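Glycosyl hydrolase family 88 (Pedobacter heparinus, PDB 3WIW) is an unsaturated glucuronyl hydrolase specific for heparin, built as an alpha6/alpha6-barrel and belonging to glycosyl hydrolase family 88. Local coordinates at residues I278-W292 against R299-I312. Sequence-based numbering, arbitrary orientation. Where two conformers were deposited one is given.
Sequences IMNHPAMPADKIPLW and RDRSPRDASAAAVI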
ATOM      1  N   ILE A 278      -5.305 -15.588   5.382  1.00 10.90           N
ATOM      2  CA  ILE A 278      -4.480 -14.745   6.247  1.00 10.90           C
ATOM      3  C   ILE A 278      -4.899 -14.859   7.721  1.00 11.97           C
ATOM      4  O   ILE A 278      -4.072 -15.158   8.598  1.00 12.11           O
ATOM      5  CB  ILE A 278      -4.522 -13.274   5.776  1.00 10.38           C
ATOM      6  CG1 ILE A 278      -3.781 -13.132   4.437  1.00 11.54           C
ATOM      7  CG2 ILE A 278      -3.912 -12.369   6.830  1.00 12.05           C
ATOM      8  CD1 ILE A 278      -3.947 -11.768   3.761  1.00 11.47           C
ATOM      9  N   MET A 279      -6.185 -14.678   7.991  1.00 11.64           N
ATOM     10  CA  MET A 279      -6.655 -14.584   9.368  1.00 12.90           C
ATOM     11  C   MET A 279      -6.540 -15.911  10.113  1.00 14.04           C
ATOM     12  O   MET A 279      -6.280 -15.942  11.312  1.00 16.59           O
ATOM     13  CB  MET A 279      -8.104 -14.093   9.398  1.00 13.12           C
ATOM     14  CG  MET A 279      -8.238 -12.632   8.954  1.00 13.73           C
ATOM     15  SD  MET A 279      -9.943 -12.137   8.618  1.00 15.74           S
ATOM     16  CE  MET A 279     -10.679 -12.316  10.232  1.00 17.12           C
ATOM     17  N   ASN A 280      -6.732 -17.008   9.394  1.00 14.73           N
ATOM     18  CA  ASN A 280      -6.722 -18.330  10.007  1.00 15.95           C
ATOM     19  C   ASN A 280      -5.373 -19.020   9.893  1.00 14.26           C
ATOM     20  O   ASN A 280      -5.223 -20.179  10.256  1.00 14.76           O
ATOM     21  CB  ASN A 280      -7.787 -19.207   9.364  1.00 19.28           C
ATOM     22  CG  ASN A 280      -9.170 -18.638   9.522  1.00 24.23           C
ATOM     23  OD1 ASN A 280      -9.484 -18.016  10.537  1.00 27.98           O
ATOM     24  ND2 ASN A 280     -10.007 -18.841   8.516  1.00 26.94           N
ATOM     25  N   HIS A 281      -4.385 -18.314   9.373  1.00 12.97           N
ATOM     26  CA  HIS A 281      -3.116 -18.965   9.098  1.00 12.37           C
ATOM     27  C   HIS A 281      -2.466 -19.456  10.388  1.00 12.63           C
ATOM     28  O   HIS A 281      -2.446 -18.736  11.390  1.00 12.72           O
ATOM     29  CB  HIS A 281      -2.173 -17.989   8.410  1.00 12.53           C
ATOM     30  CG  HIS A 281      -1.089 -18.669   7.650  1.00 12.73           C
ATOM     31  ND1 HIS A 281      -0.023 -19.290   8.267  1.00 13.08           N
ATOM     32  CD2 HIS A 281      -0.949 -18.897   6.328  1.00 13.49           C
ATOM     33  CE1 HIS A 281       0.756 -19.827   7.344  1.00 12.89           C
ATOM     34  NE2 HIS A 281       0.214 -19.609   6.162  1.00 13.84           N
ATOM     35  N   PRO A 282      -1.913 -20.687  10.369  1.00 13.04           N
ATOM     36  CA  PRO A 282      -1.252 -21.240  11.557  1.00 13.54           C
ATOM     37  C   PRO A 282      -0.081 -20.350  12.011  1.00 13.91           C
ATOM     38  O   PRO A 282       0.256 -20.308  13.191  1.00 15.43           O
ATOM     39  CB  PRO A 282      -0.759 -22.613  11.062  1.00 16.38           C
ATOM     40  CG  PRO A 282      -1.735 -22.976   9.973  1.00 18.10           C
ATOM     41  CD  PRO A 282      -2.010 -21.680   9.280  1.00 15.23           C
ATOM     42  N   ALA A 283       0.526 -19.630  11.079  1.00 12.13           N
ATOM     43  CA  ALA A 283       1.668 -18.779  11.414  1.00 12.05           C
ATOM     44  C   ALA A 283       1.298 -17.325  11.702  1.00 12.16           C
ATOM     45  O   ALA A 283       2.184 -16.490  11.867  1.00 12.61           O
ATOM     46  CB  ALA A 283       2.729 -18.856  10.326  1.00 13.44           C
ATOM     47  N   MET A 284       0.003 -17.007  11.730  1.00 11.36           N
ATOM     48  CA  MET A 284      -0.415 -15.658  12.114  1.00 11.21           C
ATOM     49  C   MET A 284      -0.151 -15.513  13.618  1.00 11.63           C
ATOM     50  O   MET A 284      -0.687 -16.294  14.430  1.00 13.65           O
ATOM     51  CB  MET A 284      -1.891 -15.451  11.818  1.00 13.19           C
ATOM     52  CG  MET A 284      -2.409 -14.125  12.348  1.00 13.75           C
ATOM     53  SD  MET A 284      -1.647 -12.640  11.646  1.00 15.17           S
ATOM     54  CE  MET A 284      -2.297 -12.679  10.009  1.00 15.00           C
ATOM     55  N   PRO A 285       0.706 -14.551  14.017  1.00 10.88           N
ATOM     56  CA  PRO A 285       1.026 -14.473  15.452  1.00 12.10           C
ATOM     57  C   PRO A 285      -0.150 -14.013  16.302  1.00 11.55           C
ATOM     58  O   PRO A 285      -1.097 -13.404  15.781  1.00 13.51           O
ATOM     59  CB  PRO A 285       2.152 -13.422  15.503  1.00 12.40           C
ATOM     60  CG  PRO A 285       2.758 -13.454  14.110  1.00 12.03           C
ATOM     61  CD  PRO A 285       1.551 -13.645  13.218  1.00 11.41           C
ATOM     62  N   ALA A 286      -0.066 -14.273  17.604  1.00 12.63           N
ATOM     63  CA  ALA A 286      -1.119 -13.861  18.522  1.00 13.84           C
ATOM     64  C   ALA A 286      -1.462 -12.368  18.441  1.00 13.97           C
ATOM     65  O   ALA A 286      -2.627 -11.998  18.589  1.00 15.76           O
ATOM     66  CB  ALA A 286      -0.763 -14.229  19.941  1.00 16.14           C
ATOM     67  N   ASP A 287      -0.459 -11.516  18.234  1.00 12.62           N
ATOM     68  CA  ASP A 287      -0.704 -10.071  18.218  1.00 12.32           C
ATOM     69  C   ASP A 287      -1.077  -9.558  16.823  1.00 12.06           C
ATOM     70  O   ASP A 287      -1.253  -8.359  16.645  1.00 12.62           O
ATOM     71  CB  ASP A 287       0.487  -9.283  18.780  1.00 13.61           C
ATOM     72  CG  ASP A 287       1.747  -9.408  17.948  1.00 13.78           C
ATOM     73  OD1 ASP A 287       1.696  -9.888  16.799  1.00 13.70           O
ATOM     74  OD2 ASP A 287       2.802  -8.980  18.451  1.00 15.12           O
ATOM     75  N   LYS A 288      -1.170 -10.460  15.844  1.00 10.95           N
ATOM     76  CA  LYS A 288      -1.672 -10.175  14.495  1.00 11.57           C
ATOM     77  C   LYS A 288      -0.765  -9.306  13.629  1.00 10.94           C
ATOM     78  O   LYS A 288      -1.207  -8.808  12.602  1.00 11.27           O
ATOM     79  CB  LYS A 288      -3.108  -9.630  14.547  1.00 13.15           C
ATOM     80  CG  LYS A 288      -4.048 -10.647  15.181  1.00 15.83           C
ATOM     81  CD  LYS A 288      -5.463 -10.146  15.319  1.00 18.33           C
ATOM     82  CE  LYS A 288      -6.352 -11.249  15.823  1.00 20.96           C
ATOM     83  NZ  LYS A 288      -5.910 -11.637  17.192  1.00 24.42           N
ATOM     84  N   ILE A 289       0.512  -9.174  14.000  1.00  9.99           N
ATOM     85  CA  ILE A 289       1.476  -8.536  13.119  1.00 10.45           C
ATOM     86  C   ILE A 289       2.239  -9.646  12.396  1.00 10.14           C
ATOM     87  O   ILE A 289       2.949 -10.417  13.039  1.00 10.14           O
ATOM     88  CB  ILE A 289       2.456  -7.632  13.871  1.00 10.06           C
ATOM     89  CG1 ILE A 289       1.724  -6.717  14.852  1.00 11.30           C
ATOM     90  CG2 ILE A 289       3.317  -6.860  12.854  1.00 10.26           C
ATOM     91  CD1 ILE A 289       0.604  -5.871  14.205  1.00 11.99           C
ATOM     92  N   PRO A 290       2.028  -9.791  11.086  1.00  9.28           N
ATOM     93  CA  PRO A 290       2.588 -10.993  10.440  1.00  9.71           C
ATOM     94  C   PRO A 290       4.104 -11.124  10.513  1.00  9.52           C
ATOM     95  O   PRO A 290       4.831 -10.133  10.566  1.00  9.86           O
ATOM     96  CB  PRO A 290       2.174 -10.828   8.961  1.00 10.54           C
ATOM     97  CG  PRO A 290       0.943  -9.957   9.023  1.00 11.38           C
ATOM     98  CD  PRO A 290       1.216  -8.987  10.148  1.00 10.23           C
ATOM     99  N   LEU A 291       4.581 -12.367  10.526  1.00  8.62           N
ATOM    100  CA  LEU A 291       5.977 -12.630  10.181  1.00  8.45           C
ATOM    101  C   LEU A 291       6.250 -12.094   8.780  1.00  8.26           C
ATOM    102  O   LEU A 291       5.349 -12.003   7.955  1.00  9.47           O
ATOM    103  CB  LEU A 291       6.206 -14.128  10.194  1.00 10.13           C
ATOM    104  CG  LEU A 291       5.705 -14.875  11.438  1.00 11.12           C
ATOM    105  CD1 LEU A 291       6.004 -16.387  11.286  1.00 12.49           C
ATOM    106  CD2 LEU A 291       6.274 -14.270  12.727  1.00 11.94           C
ATOM    107  N   TRP A 292       7.500 -11.781   8.469  1.00  9.00           N
ATOM    108  CA  TRP A 292       7.758 -11.166   7.175  1.00  8.46           C
ATOM    109  C   TRP A 292       7.378 -12.099   6.008  1.00  8.34           C
ATOM    110  O   TRP A 292       7.022 -11.642   4.918  1.00  8.37           O
ATOM    111  CB  TRP A 292       9.222 -10.714   7.087  1.00  8.93           C
ATOM    112  CG  TRP A 292      10.160 -11.869   6.994  1.00  7.87           C
ATOM    113  CD1 TRP A 292      10.644 -12.627   8.040  1.00  8.26           C
ATOM    114  CD2 TRP A 292      10.700 -12.443   5.804  1.00  8.52           C
ATOM    115  NE1 TRP A 292      11.435 -13.654   7.544  1.00 10.28           N
ATOM    116  CE2 TRP A 292      11.486 -13.554   6.173  1.00  9.53           C
ATOM    117  CE3 TRP A 292      10.578 -12.126   4.444  1.00  8.34           C
ATOM    118  CZ2 TRP A 292      12.178 -14.331   5.222  1.00  9.94           C
ATOM    119  CZ3 TRP A 292      11.263 -12.901   3.499  1.00  9.32           C
ATOM    120  CH2 TRP A 292      12.039 -13.993   3.899  1.00 10.34           C
ATOM    121  N   ARG A 299       9.047 -19.315  13.866  1.00 13.14           N
ATOM    122  CA  ARG A 299       7.926 -18.396  14.083  1.00 13.90           C
ATOM    123  C   ARG A 299       8.107 -17.494  15.290  1.00 14.54           C
ATOM    124  O   ARG A 299       7.682 -16.343  15.277  1.00 15.71           O
ATOM    125  CB  ARG A 299       6.630 -19.178  14.223  1.00 14.91           C
ATOM    126  CG  ARG A 299       6.254 -19.889  12.952  1.00 15.08           C
ATOM    127  CD  ARG A 299       5.009 -20.687  13.148  1.00 15.56           C
ATOM    128  NE  ARG A 299       4.569 -21.286  11.898  1.00 16.84           N
ATOM    129  CZ  ARG A 299       3.638 -22.225  11.801  1.00 18.74           C
ATOM    130  NH1 ARG A 299       3.312 -22.685  10.598  1.00 20.03           N
ATOM    131  NH2 ARG A 299       3.015 -22.678  12.889  1.00 19.90           N
ATOM    132  N   ASP A 300       8.736 -18.009  16.335  1.00 14.36           N
ATOM    133  CA  ASP A 300       8.907 -17.217  17.546  1.00 17.84           C
ATOM    134  C   ASP A 300       9.855 -16.042  17.394  1.00 16.48           C
ATOM    135  O   ASP A 300       9.648 -14.996  18.018  1.00 17.39           O
ATOM    136  CB  ASP A 300       9.416 -18.081  18.702  1.00 23.02           C
ATOM    137  CG  ASP A 300       8.357 -19.003  19.271  1.00 30.41           C
ATOM    138  OD1 ASP A 300       7.152 -18.710  19.124  1.00 32.67           O
ATOM    139  OD2 ASP A 300       8.742 -20.015  19.898  1.00 34.05           O
ATOM    140  N   ARG A 301      10.894 -16.198  16.572  0.65 15.32           N
ATOM    141  CA  ARG A 301      11.940 -15.184  16.469  0.65 16.34           C
ATOM    142  C   ARG A 301      12.033 -14.487  15.114  0.65 14.79           C
ATOM    143  O   ARG A 301      12.850 -13.585  14.930  0.65 17.03           O
ATOM    144  CB  ARG A 301      13.295 -15.781  16.820  0.65 19.17           C
ATOM    145  CG  ARG A 301      13.435 -16.113  18.312  0.65 22.09           C
ATOM    146  CD  ARG A 301      14.845 -16.572  18.673  0.65 24.86           C
ATOM    147  NE  ARG A 301      15.862 -15.587  18.290  0.65 26.46           N
ATOM    148  CZ  ARG A 301      17.165 -15.856  18.245  0.65 27.27           C
ATOM    149  NH1 ARG A 301      18.037 -14.917  17.904  0.65 26.54           N
ATOM    150  NH2 ARG A 301      17.594 -17.071  18.551  0.65 28.57           N
ATOM    151  N   SER A 302      11.207 -14.886  14.157  1.00 12.71           N
ATOM    152  CA  SER A 302      11.241 -14.277  12.833  1.00 11.47           C
ATOM    153  C   SER A 302      10.856 -12.789  12.914  1.00 10.22           C
ATOM    154  O   SER A 302       9.897 -12.432  13.613  1.00 10.99           O
ATOM    155  CB  SER A 302      10.264 -15.029  11.948  1.00 12.29           C
ATOM    156  OG  SER A 302      10.123 -14.371  10.719  1.00 12.62           O
ATOM    157  N   PRO A 303      11.583 -11.907  12.192  1.00  9.48           N
ATOM    158  CA  PRO A 303      11.170 -10.492  12.151  1.00 10.32           C
ATOM    159  C   PRO A 303       9.729 -10.319  11.676  1.00  8.73           C
ATOM    160  O   PRO A 303       9.285 -10.974  10.714  1.00 10.70           O
ATOM    161  CB  PRO A 303      12.133  -9.878  11.136  1.00 11.55           C
ATOM    162  CG  PRO A 303      13.343 -10.749  11.227  1.00 12.10           C
ATOM    163  CD  PRO A 303      12.828 -12.142  11.453  1.00 10.25           C
ATOM    164  N   ARG A 304       8.997  -9.436  12.356  1.00  9.10           N
ATOM    165  CA  ARG A 304       7.633  -9.057  11.943  1.00  9.63           C
ATOM    166  C   ARG A 304       7.667  -7.970  10.879  1.00  9.56           C
ATOM    167  O   ARG A 304       8.672  -7.266  10.722  1.00 10.93           O
ATOM    168  CB  ARG A 304       6.854  -8.509  13.144  1.00  9.28           C
ATOM    169  CG  ARG A 304       6.884  -9.440  14.339  1.00  9.95           C
ATOM    170  CD  ARG A 304       6.364 -10.850  13.994  1.00 10.21           C
ATOM    171  NE  ARG A 304       6.132 -11.582  15.231  1.00 10.53           N
ATOM    172  CZ  ARG A 304       5.068 -11.409  16.024  1.00 10.41           C
ATOM    173  NH1 ARG A 304       4.988 -12.042  17.202  1.00 12.09           N
ATOM    174  NH2 ARG A 304       4.100 -10.573  15.668  1.00 11.38           N
ATOM    175  N   ASP A 305       6.567  -7.814  10.164  1.00  8.71           N
ATOM    176  CA  ASP A 305       6.508  -6.756   9.165  1.00  7.98           C
ATOM    177  C   ASP A 305       5.268  -5.906   9.408  1.00  8.56           C
ATOM    178  O   ASP A 305       4.138  -6.238   8.947  1.00  8.81           O
ATOM    179  CB  ASP A 305       6.498  -7.358   7.751  1.00  9.43           C
ATOM    180  CG  ASP A 305       6.474  -6.298   6.666  1.00  9.27           C
ATOM    181  OD1 ASP A 305       6.836  -5.121   6.964  1.00  9.51           O
ATOM    182  OD2 ASP A 305       6.103  -6.626   5.510  1.00 10.40           O
ATOM    183  N   ALA A 306       5.480  -4.791  10.107  1.00  8.28           N
ATOM    184  CA  ALA A 306       4.383  -3.887  10.424  1.00  8.68           C
ATOM    185  C   ALA A 306       3.685  -3.378   9.158  1.00  8.27           C
ATOM    186  O   ALA A 306       2.475  -3.170   9.181  1.00  9.08           O
ATOM    187  CB  ALA A 306       4.859  -2.716  11.262  1.00  9.65           C
ATOM    188  N   SER A 307       4.415  -3.167   8.055  1.00  8.33           N
ATOM    189  CA  SER A 307       3.800  -2.630   6.840  1.00  7.84           C
ATOM    190  C   SER A 307       2.721  -3.585   6.336  1.00  8.31           C
ATOM    191  O   SER A 307       1.630  -3.152   5.947  1.00  8.59           O
ATOM    192  CB  SER A 307       4.859  -2.346   5.771  1.00  8.01           C
ATOM    193  OG  SER A 307       5.406  -3.526   5.213  1.00  9.03           O
ATOM    194  N   ALA A 308       2.997  -4.890   6.362  1.00  8.18           N
ATOM    195  CA  ALA A 308       1.993  -5.878   5.967  1.00  8.49           C
ATOM    196  C   ALA A 308       0.767  -5.783   6.878  1.00  8.25           C
ATOM    197  O   ALA A 308      -0.377  -5.880   6.402  1.00  8.78           O
ATOM    198  CB  ALA A 308       2.576  -7.288   5.980  1.00  8.87           C
ATOM    199  N   ALA A 309       0.992  -5.673   8.196  1.00  7.74           N
ATOM    200  CA  ALA A 309      -0.119  -5.538   9.150  1.00  8.20           C
ATOM    201  C   ALA A 309      -0.967  -4.317   8.814  1.00  8.04           C
ATOM    202  O   ALA A 309      -2.193  -4.403   8.863  1.00  8.95           O
ATOM    203  CB  ALA A 309       0.386  -5.426  10.565  1.00  9.23           C
ATOM    204  N   ALA A 310      -0.334  -3.178   8.511  1.00  8.33           N
ATOM    205  CA  ALA A 310      -1.085  -1.950   8.260  1.00  8.95           C
ATOM    206  C   ALA A 310      -1.942  -2.084   6.993  1.00  8.76           C
ATOM    207  O   ALA A 310      -3.104  -1.642   6.975  1.00  9.54           O
ATOM    208  CB  ALA A 310      -0.142  -0.772   8.156  1.00  9.60           C
ATOM    209  N   VAL A 311      -1.380  -2.669   5.933  1.00  7.27           N
ATOM    210  CA  VAL A 311      -2.103  -2.887   4.683  1.00  7.88           C
ATOM    211  C   VAL A 311      -3.283  -3.819   4.929  1.00  8.38           C
ATOM    212  O   VAL A 311      -4.397  -3.556   4.467  1.00  9.63           O
ATOM    213  CB  VAL A 311      -1.154  -3.404   3.585  1.00  8.61           C
ATOM    214  CG1 VAL A 311      -1.933  -3.807   2.322  1.00  8.74           C
ATOM    215  CG2 VAL A 311      -0.083  -2.355   3.248  1.00  8.82           C
ATOM    216  N   ILE A 312      -3.048  -4.895   5.683  1.00  7.85           N
ATOM    217  CA  ILE A 312      -4.121  -5.821   6.012  1.00  8.03           C
ATOM    218  C   ILE A 312      -5.225  -5.137   6.814  1.00  9.10           C
ATOM    219  O   ILE A 312      -6.407  -5.331   6.513  1.00  9.48           O
ATOM    220  CB  ILE A 312      -3.584  -7.069   6.762  1.00  9.20           C
ATOM    221  CG1 ILE A 312      -2.792  -7.940   5.784  1.00  9.68           C
ATOM    222  CG2 ILE A 312      -4.722  -7.858   7.386  1.00 10.64           C
ATOM    223  CD1 ILE A 312      -1.848  -8.926   6.477  1.00 10.89           C
TER
HETATM  224  O   HOH W   1       2.548 -12.376  19.078  1.00 13.56           O
HETATM  225  O   HOH W   2       6.484  -8.946   4.288  1.00  9.04           O
HETATM  226  O   HOH W   3      12.526 -15.496   9.577  1.00 11.72           O
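Arg-304 reaches back from 299-312 into the turn Pro-285 to Lys-288, where its NH2 donates to Asp-287 OD1 at 2.7 Å, a salt bridge. The bond lies in the guanidinium plane and uses the syn lone pair of the oxygen, though carboxylate and guanidinium planes are turned 64° apart. Two further contacts help hold the group: a weak bond from NH2 to Ile-289 O, and Pro-285 CB over one guanidinium face. The chain bends at chi2 (-56°) and crosses Leu-291 obliquely, CD2 of the leucine lying against Arg-304 CD. Asp-287 OD1 also accepts from Ile-289 N, closing an Asx turn, and a water joins Arg-304 NH1 to Asp-287 N. A methionine in place of Arg-304 would probably leave the Asp-287 carboxylate without its countercharge and the turn less firmly tied to 299-312.

Backbone bonds run alongside: Asp-305 N donates to Pro-290 O at 2.9 Å and Trp-292 N to Pro-303 O at 3.0 Å, forming a single beta bridge between Leu-291 and Arg-304. The Trp-292 indole presents its edge to Ser-302, with CD1 3.2 Å from OG, and a water links NE1 to that hydroxyl.

Apolar contacts carry the packing onto helix 306-322. Ile-289 CD1 and Pro-290 CD each lie 3.7 Å from Ala-309 CB, while Ile-278 CG2 meets Ile-312 CD1 tip to tip.

Ala-283 CB lies over one face of the guanidinium of Arg-299, 3.4 Å from NE, the arginine chain being extended from CG to NE.

Asp-305 is the N-cap of helix 306-322, its OD1 accepting a weak bond from Ser-307 N, and its OD2 forms a salt bridge with Arg-246, a predicted substrate-binding residue. The contact thus ties together the loop joining two successive helices of the alpha6/alpha6-barrel, close to the probable substrate site.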